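Local atomic coordinates of CdiI (Burkholderia pseudomallei 1026a, PDB entry 4G6V), a protein that binds the CdiA-CT toxin, a tRNase of contact-dependent growth inhibition, and probably protects the cell that makes it by blocking that activity. Residues 5-10 / 60-65; 11-16 / 38-43; 29-34 / 76-81; 52-57 / 90-95. All coordinates share one frame; numbering follows the deposited sequence.

How the contacts relate
Contact 1, centred about 4 Å from the centre of the chain, pairs two inner strands, 4-9 and 60-66, of an antiparallel sheet; the other three centres lie about 10 Å out. Contact 2 sets the start of helix 13-26 against the edge strand 35-42, next to 60-66, and nests in the loop that contact 1 closes. Contact 4 lays the loop after helix 45-53 on strand 91-95, the other neighbour of 4-9. Contact 3 joins helices 28-34 and 75-84, its centre about 18 Å from that of contact 2 and 19 Å from that of contact 4. Contacts 3 and 4 cross contact 1 along the sequence, interlocking distant parts around one sheet, which the toxin chain meets at contacts 1, 2 and 4.

Contact 1 (5-10 / 60-65); sequences LFCYLS and SFFLVS
Phe61 reaches from its own strand to three residues of 5-10. CG is anti to the backbone N (chi1 166°); the ring beyond it lies against the partner strand. CB, CG and CD1 come successively nearer to Cys7 O, Phe61 CD1 standing 3.5 Å from it. CD1 also lies over one face of the Tyr8 ring, offset toward its rim, in an edge-to-face pair whose planes stand 73° apart. Farther out, CE1 and CZ meet Phe6, Phe61 CE1 lying 3.4 Å from Phe6 CD1. These three rings form an aromatic cluster, and Leu63 extends it by placing CD1 over a face of Phe6, 3.6 Å from the ring centroid.

The segments are neighbouring inner strands of the antiparallel sheet. Leu5-Val64, Cys7-Phe62 and Leu9-Ser60 are hydrogen-bonded pairs, with Cys7 N to Phe62 O at 3.0 Å; the return bond from Ser60 N to Leu9 O is weak. Non-hydrogen-bonded Phe6-Leu63 and Tyr8-Phe61 alternate with them, sending their side chains to the side where helix 45-53 and the toxin chain also pack.

On the other side, small Cys7 suits a place beneath a large ring: its CB sits 3.6 Å from the Phe62 centroid, over the face, while SG makes an oblique sulfur-aromatic contact. Leu9 CD1 meets the edge of the same ring. Ser60 OG, 3.4 Å from Leu9 CB, is hydrogen-bonded to Ile11 O.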
loop_
_atom_site.group_PDB
_atom_site.type_symbol
_atom_site.label_atom_id
_atom_site.label_comp_id
_atom_site.label_asym_id
_atom_site.label_seq_id
_atom_site.Cartn_x
_atom_site.Cartn_y
_atom_site.Cartn_z
ATOM N N LEU B 5 -4.249 -3.597 0.742
ATOM C CA LEU B 5 -5.552 -3.794 0.124
ATOM C C LEU B 5 -6.444 -2.587 0.434
ATOM O O LEU B 5 -6.728 -2.279 1.597
ATOM C CB LEU B 5 -6.174 -5.116 0.600
ATOM C CG LEU B 5 -5.296 -6.359 0.332
ATOM C CD1 LEU B 5 -5.908 -7.650 0.858
ATOM C CD2 LEU B 5 -4.952 -6.507 -1.151
ATOM N N PHE B 6 -6.821 -1.877 -0.622
ATOM C CA PHE B 6 -7.749 -0.770 -0.524
ATOM C C PHE B 6 -9.154 -1.331 -0.614
ATOM O O PHE B 6 -9.515 -1.928 -1.612
ATOM C CB PHE B 6 -7.522 0.203 -1.666
ATOM C CG PHE B 6 -6.454 1.185 -1.395
ATOM C CD1 PHE B 6 -6.716 2.542 -1.413
ATOM C CD2 PHE B 6 -5.178 0.762 -1.077
ATOM C CE1 PHE B 6 -5.702 3.465 -1.128
ATOM C CE2 PHE B 6 -4.156 1.682 -0.801
ATOM C CZ PHE B 6 -4.425 3.026 -0.824
ATOM N N CYS B 7 -9.950 -1.143 0.424
ATOM C CA CYS B 7 -11.243 -1.796 0.505
ATOM C C CYS B 7 -12.299 -0.747 0.572
ATOM O O CYS B 7 -12.355 0.007 1.522
ATOM C CB CYS B 7 -11.317 -2.655 1.766
ATOM S SG CYS B 7 -10.063 -3.962 1.819
ATOM N N TYR B 8 -13.125 -0.686 -0.449
ATOM C CA TYR B 8 -14.286 0.196 -0.460
ATOM C C TYR B 8 -15.583 -0.558 -0.159
ATOM O O TYR B 8 -15.803 -1.680 -0.654
ATOM C CB TYR B 8 -14.414 0.881 -1.814
ATOM C CG TYR B 8 -13.129 1.484 -2.305
ATOM C CD1 TYR B 8 -12.974 2.851 -2.361
ATOM C CD2 TYR B 8 -12.061 0.673 -2.711
ATOM C CE1 TYR B 8 -11.797 3.415 -2.816
ATOM C CE2 TYR B 8 -10.886 1.225 -3.179
ATOM C CZ TYR B 8 -10.759 2.599 -3.226
ATOM O OH TYR B 8 -9.594 3.172 -3.680
ATOM N N LEU B 9 -16.441 0.075 0.642
ATOM C CA LEU B 9 -17.704 -0.524 1.051
ATOM C C LEU B 9 -18.894 0.346 0.693
ATOM O O LEU B 9 -18.821 1.573 0.713
ATOM C CB LEU B 9 -17.717 -0.794 2.555
ATOM C CG LEU B 9 -16.746 -1.825 3.132
ATOM C CD1 LEU B 9 -16.832 -1.819 4.640
ATOM C CD2 LEU B 9 -17.023 -3.221 2.587
ATOM N N SER B 10 -20.008 -0.300 0.378
ATOM C CA SER B 10 -21.225 0.420 0.066
ATOM C C SER B 10 -21.925 0.831 1.368
ATOM O O SER B 10 -22.666 1.805 1.384
ATOM C CB SER B 10 -22.133 -0.431 -0.809
ATOM O OG SER B 10 -22.691 -1.489 -0.053
ATOM N N SER B 60 -17.940 3.965 2.839
ATOM C CA SER B 60 -16.814 3.835 3.745
ATOM C C SER B 60 -15.609 3.164 3.053
ATOM O O SER B 60 -15.717 2.582 1.968
ATOM C CB SER B 60 -17.231 3.110 5.033
ATOM O OG SER B 60 -17.772 1.827 4.759
ATOM N N PHE B 61 -14.456 3.278 3.689
ATOM C CA PHE B 61 -13.211 2.773 3.149
ATOM C C PHE B 61 -12.334 2.317 4.315
ATOM O O PHE B 61 -12.351 2.909 5.401
ATOM C CB PHE B 61 -12.489 3.887 2.391
ATOM C CG PHE B 61 -11.067 3.572 2.096
ATOM C CD1 PHE B 61 -10.707 3.023 0.885
ATOM C CD2 PHE B 61 -10.081 3.795 3.043
ATOM C CE1 PHE B 61 -9.378 2.716 0.620
ATOM C CE2 PHE B 61 -8.752 3.491 2.783
ATOM C CZ PHE B 61 -8.394 2.954 1.577
ATOM N N PHE B 62 -11.577 1.257 4.114
ATOM C CA PHE B 62 -10.567 0.929 5.099
ATOM C C PHE B 62 -9.415 0.210 4.408
ATOM O O PHE B 62 -9.531 -0.222 3.253
ATOM C CB PHE B 62 -11.148 0.082 6.228
ATOM C CG PHE B 62 -11.509 -1.294 5.800
ATOM C CD1 PHE B 62 -10.528 -2.278 5.698
ATOM C CD2 PHE B 62 -12.814 -1.610 5.468
ATOM C CE1 PHE B 62 -10.838 -3.567 5.266
ATOM C CE2 PHE B 62 -13.136 -2.901 5.028
ATOM C CZ PHE B 62 -12.136 -3.884 4.928
ATOM N N LEU B 63 -8.302 0.089 5.115
ATOM C CA LEU B 63 -7.098 -0.460 4.532
ATOM C C LEU B 63 -6.703 -1.750 5.243
ATOM O O LEU B 63 -6.921 -1.901 6.448
ATOM C CB LEU B 63 -5.993 0.581 4.620
ATOM C CG LEU B 63 -4.844 0.534 3.617
ATOM C CD1 LEU B 63 -5.387 0.689 2.212
ATOM C CD2 LEU B 63 -3.813 1.631 3.934
ATOM N N VAL B 64 -6.157 -2.693 4.476
ATOM C CA VAL B 64 -5.572 -3.915 5.027
ATOM C C VAL B 64 -4.106 -4.011 4.585
ATOM O O VAL B 64 -3.814 -4.154 3.407
ATOM C CB VAL B 64 -6.328 -5.191 4.583
ATOM C CG1 VAL B 64 -5.763 -6.440 5.251
ATOM C CG2 VAL B 64 -7.780 -5.082 4.925
ATOM N N SER B 65 -3.189 -3.918 5.538
ATOM C CA SER B 65 -1.769 -3.957 5.234
ATOM C C SER B 65 -1.189 -5.333 5.433
ATOM O O SER B 65 -1.550 -6.040 6.377
ATOM C CB SER B 65 -1.020 -2.972 6.111
ATOM O OG SER B 65 -1.329 -1.645 5.710
#

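Contact 2 (11-16 / 38-43); sequences IDRGAA and SPVRDA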
loop_
_atom_site.group_PDB
_atom_site.type_symbol
_atom_site.label_atom_id
_atom_site.label_comp_id
_atom_site.label_asym_id
_atom_site.label_seq_id
_atom_site.Cartn_x
_atom_site.Cartn_y
_atom_site.Cartn_z
ATOM N N ILE B 11 -21.661 0.105 2.458
ATOM C CA ILE B 11 -22.270 0.405 3.767
ATOM C C ILE B 11 -21.578 1.559 4.506
ATOM O O ILE B 11 -20.473 1.959 4.164
ATOM C CB ILE B 11 -22.341 -0.846 4.684
ATOM C CG1 ILE B 11 -20.951 -1.403 4.963
ATOM C CG2 ILE B 11 -23.150 -1.928 4.024
ATOM C CD1 ILE B 11 -20.939 -2.522 5.969
ATOM N N ASP B 12 -22.237 2.102 5.524
ATOM C CA ASP B 12 -21.675 3.234 6.272
ATOM C C ASP B 12 -20.577 2.809 7.256
ATOM O O ASP B 12 -20.369 1.615 7.520
ATOM C CB ASP B 12 -22.770 4.041 6.968
ATOM C CG ASP B 12 -23.404 3.289 8.131
ATOM O OD1 ASP B 12 -23.911 3.938 9.080
ATOM O OD2 ASP B 12 -23.388 2.040 8.097
ATOM N N ARG B 13 -19.864 3.800 7.771
ATOM C CA ARG B 13 -18.666 3.558 8.557
ATOM C C ARG B 13 -18.929 2.687 9.794
ATOM O O ARG B 13 -18.294 1.645 9.982
ATOM C CB ARG B 13 -18.029 4.887 8.932
ATOM C CG ARG B 13 -16.770 4.748 9.727
ATOM C CD ARG B 13 -16.507 5.989 10.513
ATOM N NE ARG B 13 -17.668 6.304 11.345
ATOM C CZ ARG B 13 -18.040 5.586 12.410
ATOM N NH1 ARG B 13 -17.340 4.503 12.754
ATOM N NH2 ARG B 13 -19.110 5.943 13.128
ATOM N N GLY B 14 -19.893 3.104 10.612
ATOM C CA GLY B 14 -20.257 2.379 11.823
ATOM C C GLY B 14 -20.573 0.907 11.607
ATOM O O GLY B 14 -20.030 0.036 12.297
ATOM N N ALA B 15 -21.451 0.624 10.649
ATOM C CA ALA B 15 -21.827 -0.751 10.344
ATOM C C ALA B 15 -20.613 -1.533 9.863
ATOM O O ALA B 15 -20.374 -2.666 10.297
ATOM C CB ALA B 15 -22.955 -0.788 9.291
ATOM N N ALA B 16 -19.853 -0.913 8.960
ATOM C CA ALA B 16 -18.630 -1.508 8.427
ATOM C C ALA B 16 -17.749 -1.997 9.567
ATOM O O ALA B 16 -17.231 -3.122 9.549
ATOM C CB ALA B 16 -17.876 -0.491 7.564
ATOM N N SER B 38 -6.759 -1.350 9.189
ATOM C CA SER B 38 -6.959 0.022 9.643
ATOM C C SER B 38 -8.384 0.249 10.178
ATOM O O SER B 38 -9.302 -0.545 9.935
ATOM C CB SER B 38 -6.677 1.011 8.514
ATOM O OG SER B 38 -7.857 1.285 7.780
ATOM N N PRO B 39 -8.567 1.326 10.937
ATOM C CA PRO B 39 -9.927 1.799 11.226
ATOM C C PRO B 39 -10.647 2.117 9.929
ATOM O O PRO B 39 -9.982 2.433 8.928
ATOM C CB PRO B 39 -9.691 3.104 12.010
ATOM C CG PRO B 39 -8.154 3.369 11.940
ATOM C CD PRO B 39 -7.544 2.023 11.739
ATOM N N VAL B 40 -11.978 2.033 9.945
ATOM C CA VAL B 40 -12.781 2.399 8.790
ATOM C C VAL B 40 -13.029 3.897 8.805
ATOM O O VAL B 40 -13.261 4.467 9.860
ATOM C CB VAL B 40 -14.155 1.683 8.791
ATOM C CG1 VAL B 40 -14.969 2.067 7.546
ATOM C CG2 VAL B 40 -13.975 0.176 8.877
ATOM N N ARG B 41 -12.980 4.530 7.636
ATOM C CA ARG B 41 -13.365 5.927 7.509
ATOM C C ARG B 41 -14.483 6.121 6.500
ATOM O O ARG B 41 -14.808 5.228 5.742
ATOM C CB ARG B 41 -12.174 6.808 7.145
ATOM C CG ARG B 41 -11.665 6.670 5.730
ATOM C CD ARG B 41 -10.471 7.570 5.580
ATOM N NE ARG B 41 -9.661 7.475 6.799
ATOM C CZ ARG B 41 -8.819 8.408 7.245
ATOM N NH1 ARG B 41 -8.646 9.548 6.582
ATOM N NH2 ARG B 41 -8.149 8.191 8.368
ATOM N N ASP B 42 -15.104 7.290 6.533
ATOM C CA ASP B 42 -16.065 7.669 5.519
ATOM C C ASP B 42 -15.242 7.941 4.281
ATOM O O ASP B 42 -14.181 8.556 4.354
ATOM C CB ASP B 42 -16.848 8.937 5.909
ATOM C CG ASP B 42 -17.576 8.804 7.244
ATOM O OD1 ASP B 42 -18.273 7.785 7.448
ATOM O OD2 ASP B 42 -17.449 9.722 8.094
ATOM N N ALA B 43 -15.727 7.472 3.142
ATOM C CA ALA B 43 -15.061 7.740 1.883
ATOM C C ALA B 43 -15.242 9.198 1.502
ATOM O O ALA B 43 -16.353 9.690 1.498
ATOM C CB ALA B 43 -15.623 6.842 0.799
HETATM O O HOH W 1 -19.549 6.054 6.153
#
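Arg13 and Val40 bury the most surface here, and they meet through aliphatic carbon. The Arg13 side chain leaves its helix with CG anti to the backbone N (chi1 -179°), a direction that takes CG to the Val40 backbone and side chain together: Arg13 CG is 3.5 Å from Val40 O and 3.9 Å from Val40 CG1. CD follows close to the same carbonyl oxygen, and the chain then bends at chi3. A long arginine suits this margin of the protein because its methylenes can lie on apolar atoms while the residue as a whole remains exposed to solvent.

Val40 works from the inner side. Its branched side chain offers CG1 both to Arg13 CG and to the small methyl of Ala16, one turn further along, with Ala16 CB 3.9 Å from Val40 CG1. Alanine at this buried position lets the backbone of the helix come near the strand. The first turn of helix 13-26, with Asp12 at the N-cap position, is thus laid against the edge strand 35-42 of the antiparallel sheet. Val40 also packs on Ser60 and Phe62 of the neighbouring strand, and its N is hydrogen-bonded to Glu17 OE1 of the helix.

Asp42 closes the outer end. Its OD1 comes 3.3 Å from Arg13 CB, yet stands 4.2 Å from Arg13 NE, too far for a salt bridge, with the carboxylate and guanidinium planes 65° apart. Opposite charges this close would still be expected to attract. A water lies between Asp42 OD1, to which it donates a hydrogen bond of doubtful length, and Arg13 N, from which it accepts a weak one.

Contact 3 (29-34 / 76-81); sequences ELFEGK and PIVSKI
Leu30 supplies the main bump of this contact: its CD1 meets the tip of Ile81 and passes alongside Val78, a residue three positions earlier on the facing helix. Leu30 CD1 is 4.0 Å from Val78 CG2 and 3.4 Å from Ile81 CD1. The two approaches differ. Leu30 and Ile81 reach toward each other tip to tip, whereas Leu30 and Val78 slide past one another in opposite directions. Ile81 CG1 is anti to the carbonyl carbon (chi1 -77°) and CG2 anti to the backbone N, so the two branches diverge toward different partners.

The partner of CG2 is Phe31, whose ring presents its edge to the same two residues. Phe31 CE1 lies 4.2 Å from Val78 CG1, and Phe31 CE2 lies 4.1 Å from Ile81 CG2, both methyls being near the ring plane. One face of the ring is backed by its own neighbour, with Leu30 CB 4.0 Å above the plane and over its centre. The branched Val78 and Ile81 suit the place because each can offer one methyl to the leucine and one to the ring.

No hydrogen bond crosses the contact; large apolar side chains bridge the short helical segments, whose axes come no nearer than 12.0 Å, their directions 117° apart. Leu30 and Phe31 open a wider pi-type turn, 30-34. Around this pair, Phe31 rests on Ile37 of strand 35-42, Leu30 on Leu74 just before helix 75-84, and Val78 on both Phe35 and Leu5, tying the two helices to the sheet.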
loop_
_atom_site.group_PDB
_atom_site.type_symbol
_atom_site.label_atom_id
_atom_site.label_comp_id
_atom_site.label_asym_id
_atom_site.label_seq_id
_atom_site.Cartn_x
_atom_site.Cartn_y
_atom_site.Cartn_z
ATOM N N GLU B 29 -5.963 -15.399 13.446
ATOM C CA GLU B 29 -4.673 -15.820 12.911
ATOM C C GLU B 29 -4.120 -14.753 11.968
ATOM O O GLU B 29 -3.028 -14.208 12.190
ATOM C CB GLU B 29 -4.779 -17.172 12.202
ATOM C CG GLU B 29 -5.672 -17.184 10.965
ATOM C CD GLU B 29 -7.138 -17.467 11.287
ATOM O OE1 GLU B 29 -7.881 -17.881 10.357
ATOM O OE2 GLU B 29 -7.540 -17.278 12.467
ATOM N N LEU B 30 -4.897 -14.432 10.939
ATOM C CA LEU B 30 -4.486 -13.450 9.950
ATOM C C LEU B 30 -4.414 -12.041 10.529
ATOM O O LEU B 30 -3.476 -11.285 10.285
ATOM C CB LEU B 30 -5.481 -13.461 8.802
ATOM C CG LEU B 30 -5.742 -14.812 8.150
ATOM C CD1 LEU B 30 -7.011 -14.709 7.342
ATOM C CD2 LEU B 30 -4.532 -15.262 7.278
ATOM N N PHE B 31 -5.415 -11.689 11.314
ATOM C CA PHE B 31 -5.636 -10.287 11.609
ATOM C C PHE B 31 -5.033 -9.783 12.924
ATOM O O PHE B 31 -5.160 -8.601 13.270
ATOM C CB PHE B 31 -7.121 -9.990 11.486
ATOM C CG PHE B 31 -7.668 -10.242 10.115
ATOM C CD1 PHE B 31 -7.061 -9.683 9.003
ATOM C CD2 PHE B 31 -8.784 -11.041 9.933
ATOM C CE1 PHE B 31 -7.562 -9.896 7.736
ATOM C CE2 PHE B 31 -9.295 -11.261 8.672
ATOM C CZ PHE B 31 -8.679 -10.690 7.570
ATOM N N GLU B 32 -4.354 -10.669 13.645
ATOM C CA GLU B 32 -3.476 -10.216 14.725
ATOM C C GLU B 32 -2.020 -10.378 14.284
ATOM O O GLU B 32 -1.408 -11.422 14.547
ATOM C CB GLU B 32 -3.751 -10.993 16.010
ATOM N N GLY B 33 -1.477 -9.374 13.584
ATOM C CA GLY B 33 -0.072 -9.416 13.166
ATOM C C GLY B 33 0.296 -9.667 11.698
ATOM O O GLY B 33 1.039 -8.876 11.102
ATOM N N LYS B 34 -0.187 -10.771 11.121
ATOM C CA LYS B 34 0.076 -11.092 9.708
ATOM C C LYS B 34 -0.500 -10.033 8.744
ATOM O O LYS B 34 0.171 -9.587 7.810
ATOM C CB LYS B 34 -0.449 -12.508 9.359
ATOM N N PRO B 76 -5.292 -13.469 -1.657
ATOM C CA PRO B 76 -6.547 -13.955 -2.253
ATOM C C PRO B 76 -7.491 -14.622 -1.257
ATOM O O PRO B 76 -8.715 -14.567 -1.441
ATOM C CB PRO B 76 -6.072 -15.008 -3.271
ATOM C CG PRO B 76 -4.663 -14.699 -3.526
ATOM C CD PRO B 76 -4.115 -14.120 -2.258
ATOM N N ILE B 77 -6.946 -15.279 -0.239
ATOM C CA ILE B 77 -7.796 -15.872 0.795
ATOM C C ILE B 77 -8.312 -14.803 1.771
ATOM O O ILE B 77 -9.475 -14.835 2.192
ATOM C CB ILE B 77 -7.086 -16.985 1.574
ATOM C CG1 ILE B 77 -7.986 -17.528 2.678
ATOM C CG2 ILE B 77 -5.849 -16.465 2.223
ATOM C CD1 ILE B 77 -7.224 -18.309 3.729
ATOM N N VAL B 78 -7.448 -13.856 2.118
ATOM C CA VAL B 78 -7.870 -12.699 2.896
ATOM C C VAL B 78 -8.965 -11.918 2.170
ATOM O O VAL B 78 -9.959 -11.520 2.774
ATOM C CB VAL B 78 -6.700 -11.762 3.198
ATOM C CG1 VAL B 78 -7.217 -10.409 3.571
ATOM C CG2 VAL B 78 -5.841 -12.337 4.315
ATOM N N SER B 79 -8.792 -11.720 0.868
ATOM C CA SER B 79 -9.790 -11.010 0.072
ATOM C C SER B 79 -11.142 -11.682 0.149
ATOM O O SER B 79 -12.168 -11.026 0.331
ATOM C CB SER B 79 -9.349 -10.911 -1.378
ATOM O OG SER B 79 -8.244 -10.041 -1.472
ATOM N N LYS B 80 -11.141 -13.002 0.009
ATOM C CA LYS B 80 -12.376 -13.779 0.055
ATOM C C LYS B 80 -13.042 -13.689 1.439
ATOM O O LYS B 80 -14.243 -13.456 1.532
ATOM C CB LYS B 80 -12.098 -15.228 -0.352
ATOM C CG LYS B 80 -13.198 -16.176 0.014
ATOM C CD LYS B 80 -12.644 -17.493 0.533
ATOM C CE LYS B 80 -13.473 -18.022 1.710
ATOM N NZ LYS B 80 -14.915 -18.233 1.376
ATOM N N ILE B 81 -12.252 -13.844 2.504
ATOM C CA ILE B 81 -12.742 -13.711 3.879
ATOM C C ILE B 81 -13.452 -12.371 4.086
ATOM O O ILE B 81 -14.445 -12.273 4.828
ATOM C CB ILE B 81 -11.577 -13.864 4.898
ATOM C CG1 ILE B 81 -11.195 -15.335 5.063
ATOM C CG2 ILE B 81 -11.924 -13.284 6.260
ATOM C CD1 ILE B 81 -9.901 -15.548 5.843
#

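Contact 4 (52-57 / 90-95); sequences AEHGLV and AILILQ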
loop_
_atom_site.group_PDB
_atom_site.type_symbol
_atom_site.label_atom_id
_atom_site.label_comp_id
_atom_site.label_asym_id
_atom_site.label_seq_id
_atom_site.Cartn_x
_atom_site.Cartn_y
_atom_site.Cartn_z
ATOM N N ALA B 52 -16.230 4.132 -8.017
ATOM C CA ALA B 52 -17.303 4.210 -9.003
ATOM C C ALA B 52 -16.844 3.829 -10.415
ATOM O O ALA B 52 -17.660 3.464 -11.254
ATOM C CB ALA B 52 -17.959 5.584 -8.996
ATOM N N GLU B 53 -15.546 3.922 -10.668
ATOM C CA GLU B 53 -14.953 3.415 -11.907
ATOM C C GLU B 53 -14.969 1.885 -11.964
ATOM O O GLU B 53 -14.916 1.303 -13.045
ATOM C CB GLU B 53 -13.508 3.903 -12.068
ATOM C CG GLU B 53 -13.374 5.232 -12.788
ATOM C CD GLU B 53 -12.120 5.996 -12.390
ATOM O OE1 GLU B 53 -11.056 5.359 -12.200
ATOM O OE2 GLU B 53 -12.192 7.239 -12.254
ATOM N N HIS B 54 -15.046 1.250 -10.794
ATOM C CA HIS B 54 -15.128 -0.207 -10.693
ATOM C C HIS B 54 -16.502 -0.711 -10.275
ATOM O O HIS B 54 -16.613 -1.793 -9.696
ATOM C CB HIS B 54 -14.112 -0.710 -9.687
ATOM C CG HIS B 54 -12.722 -0.244 -9.955
ATOM N ND1 HIS B 54 -12.240 0.969 -9.517
ATOM C CD2 HIS B 54 -11.686 -0.835 -10.615
ATOM C CE1 HIS B 54 -10.977 1.110 -9.889
ATOM N NE2 HIS B 54 -10.625 0.021 -10.562
ATOM N N GLY B 55 -17.540 0.079 -10.540
ATOM C CA GLY B 55 -18.910 -0.354 -10.347
ATOM C C GLY B 55 -19.607 0.025 -9.049
ATOM O O GLY B 55 -20.834 -0.076 -8.968
ATOM N N LEU B 56 -18.846 0.475 -8.051
ATOM C CA LEU B 56 -19.346 0.584 -6.679
ATOM C C LEU B 56 -19.500 2.011 -6.190
ATOM O O LEU B 56 -18.619 2.848 -6.390
ATOM C CB LEU B 56 -18.430 -0.184 -5.724
ATOM C CG LEU B 56 -18.771 -0.195 -4.238
ATOM C CD1 LEU B 56 -19.598 -1.400 -3.913
ATOM C CD2 LEU B 56 -17.518 -0.256 -3.451
ATOM N N VAL B 57 -20.639 2.268 -5.554
ATOM C CA VAL B 57 -20.904 3.490 -4.790
ATOM C C VAL B 57 -20.402 3.322 -3.340
ATOM O O VAL B 57 -21.044 2.671 -2.516
ATOM C CB VAL B 57 -22.434 3.798 -4.778
ATOM C CG1 VAL B 57 -22.725 5.162 -4.146
ATOM C CG2 VAL B 57 -23.001 3.725 -6.186
ATOM N N ALA B 90 -21.870 -4.647 -0.608
ATOM C CA ALA B 90 -20.874 -4.822 -1.650
ATOM C C ALA B 90 -19.492 -4.326 -1.193
ATOM O O ALA B 90 -19.377 -3.336 -0.441
ATOM C CB ALA B 90 -21.316 -4.079 -2.903
ATOM N N ILE B 91 -18.445 -5.022 -1.629
ATOM C CA ILE B 91 -17.082 -4.589 -1.331
ATOM C C ILE B 91 -16.213 -4.650 -2.572
ATOM O O ILE B 91 -16.243 -5.626 -3.304
ATOM C CB ILE B 91 -16.423 -5.357 -0.118
ATOM C CG1 ILE B 91 -15.116 -4.687 0.292
ATOM C CG2 ILE B 91 -16.170 -6.808 -0.404
ATOM C CD1 ILE B 91 -14.301 -5.498 1.282
ATOM N N LEU B 92 -15.467 -3.585 -2.832
ATOM C CA LEU B 92 -14.477 -3.615 -3.899
ATOM C C LEU B 92 -13.116 -3.689 -3.216
ATOM O O LEU B 92 -12.872 -2.955 -2.262
ATOM C CB LEU B 92 -14.607 -2.358 -4.764
ATOM C CG LEU B 92 -13.410 -1.898 -5.591
ATOM C CD1 LEU B 92 -13.174 -2.863 -6.703
ATOM C CD2 LEU B 92 -13.640 -0.502 -6.132
ATOM N N ILE B 93 -12.246 -4.592 -3.658
ATOM C CA ILE B 93 -10.886 -4.657 -3.097
ATOM C C ILE B 93 -9.819 -4.431 -4.160
ATOM O O ILE B 93 -9.655 -5.252 -5.055
ATOM C CB ILE B 93 -10.583 -6.018 -2.430
ATOM C CG1 ILE B 93 -11.572 -6.318 -1.301
ATOM C CG2 ILE B 93 -9.132 -6.053 -1.923
ATOM C CD1 ILE B 93 -11.329 -7.672 -0.636
ATOM N N LEU B 94 -9.092 -3.330 -4.058
ATOM C CA LEU B 94 -7.988 -3.072 -4.964
ATOM C C LEU B 94 -6.625 -3.193 -4.249
ATOM O O LEU B 94 -6.277 -2.412 -3.350
ATOM C CB LEU B 94 -8.135 -1.694 -5.611
ATOM C CG LEU B 94 -9.417 -1.345 -6.362
ATOM C CD1 LEU B 94 -9.293 0.006 -7.025
ATOM C CD2 LEU B 94 -9.730 -2.382 -7.412
ATOM N N GLN B 95 -5.837 -4.180 -4.649
ATOM C CA GLN B 95 -4.495 -4.288 -4.117
ATOM C C GLN B 95 -3.722 -3.055 -4.575
ATOM O O GLN B 95 -3.673 -2.747 -5.782
ATOM C CB GLN B 95 -3.834 -5.552 -4.610
ATOM C CG GLN B 95 -2.579 -5.880 -3.864
ATOM C CD GLN B 95 -2.191 -7.331 -3.993
ATOM O OE1 GLN B 95 -3.047 -8.207 -4.151
ATOM N NE2 GLN B 95 -0.897 -7.597 -3.921
#
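His54 lies over Leu92 and Leu94 in the loop that follows helix 45-53, packed on one side of strand 91-95 in the antiparallel sheet. Ala90, Leu92 and Leu94 all turn toward the covering segment, as alternate residues of an extended chain do: Ala90 meets Leu56, Leu94 meets His54, and Leu92, between them, meets both.

His54 and Leu94 approach tip to tip. The leucine sets CD1 over one face of the imidazole, 3.9 Å from the ring centroid and 28° off the normal, in a CH-pi contact; Leu94 CD2 comes over a face too, offset toward the rim. Leu92, by contrast, crosses the histidine at about a right angle. Both of its methyls meet the root of the side chain, Leu92 CD2 being 3.6 Å from His54 CB. A flat, partly polar ring suits this border because it can lay a face on aliphatic carbon and still use ND1 for a hydrogen bond.

In Leu56, CG lies anti to the backbone N (chi1 180°), and the two methyls divide their partners. Leu56 CD1 is 3.3 Å from Ala90 CB, while Leu56 CD2 is 3.8 Å from Leu92 CB, Leu56 and Leu92 running at a slant to each other. The small methyl of Ala90 admits the bulkier leucine. Tyr8 of the adjoining strand touches both Leu56 and Leu92. At the other end, His54 ND1 is hydrogen-bonded to Ile50 O of its own helix.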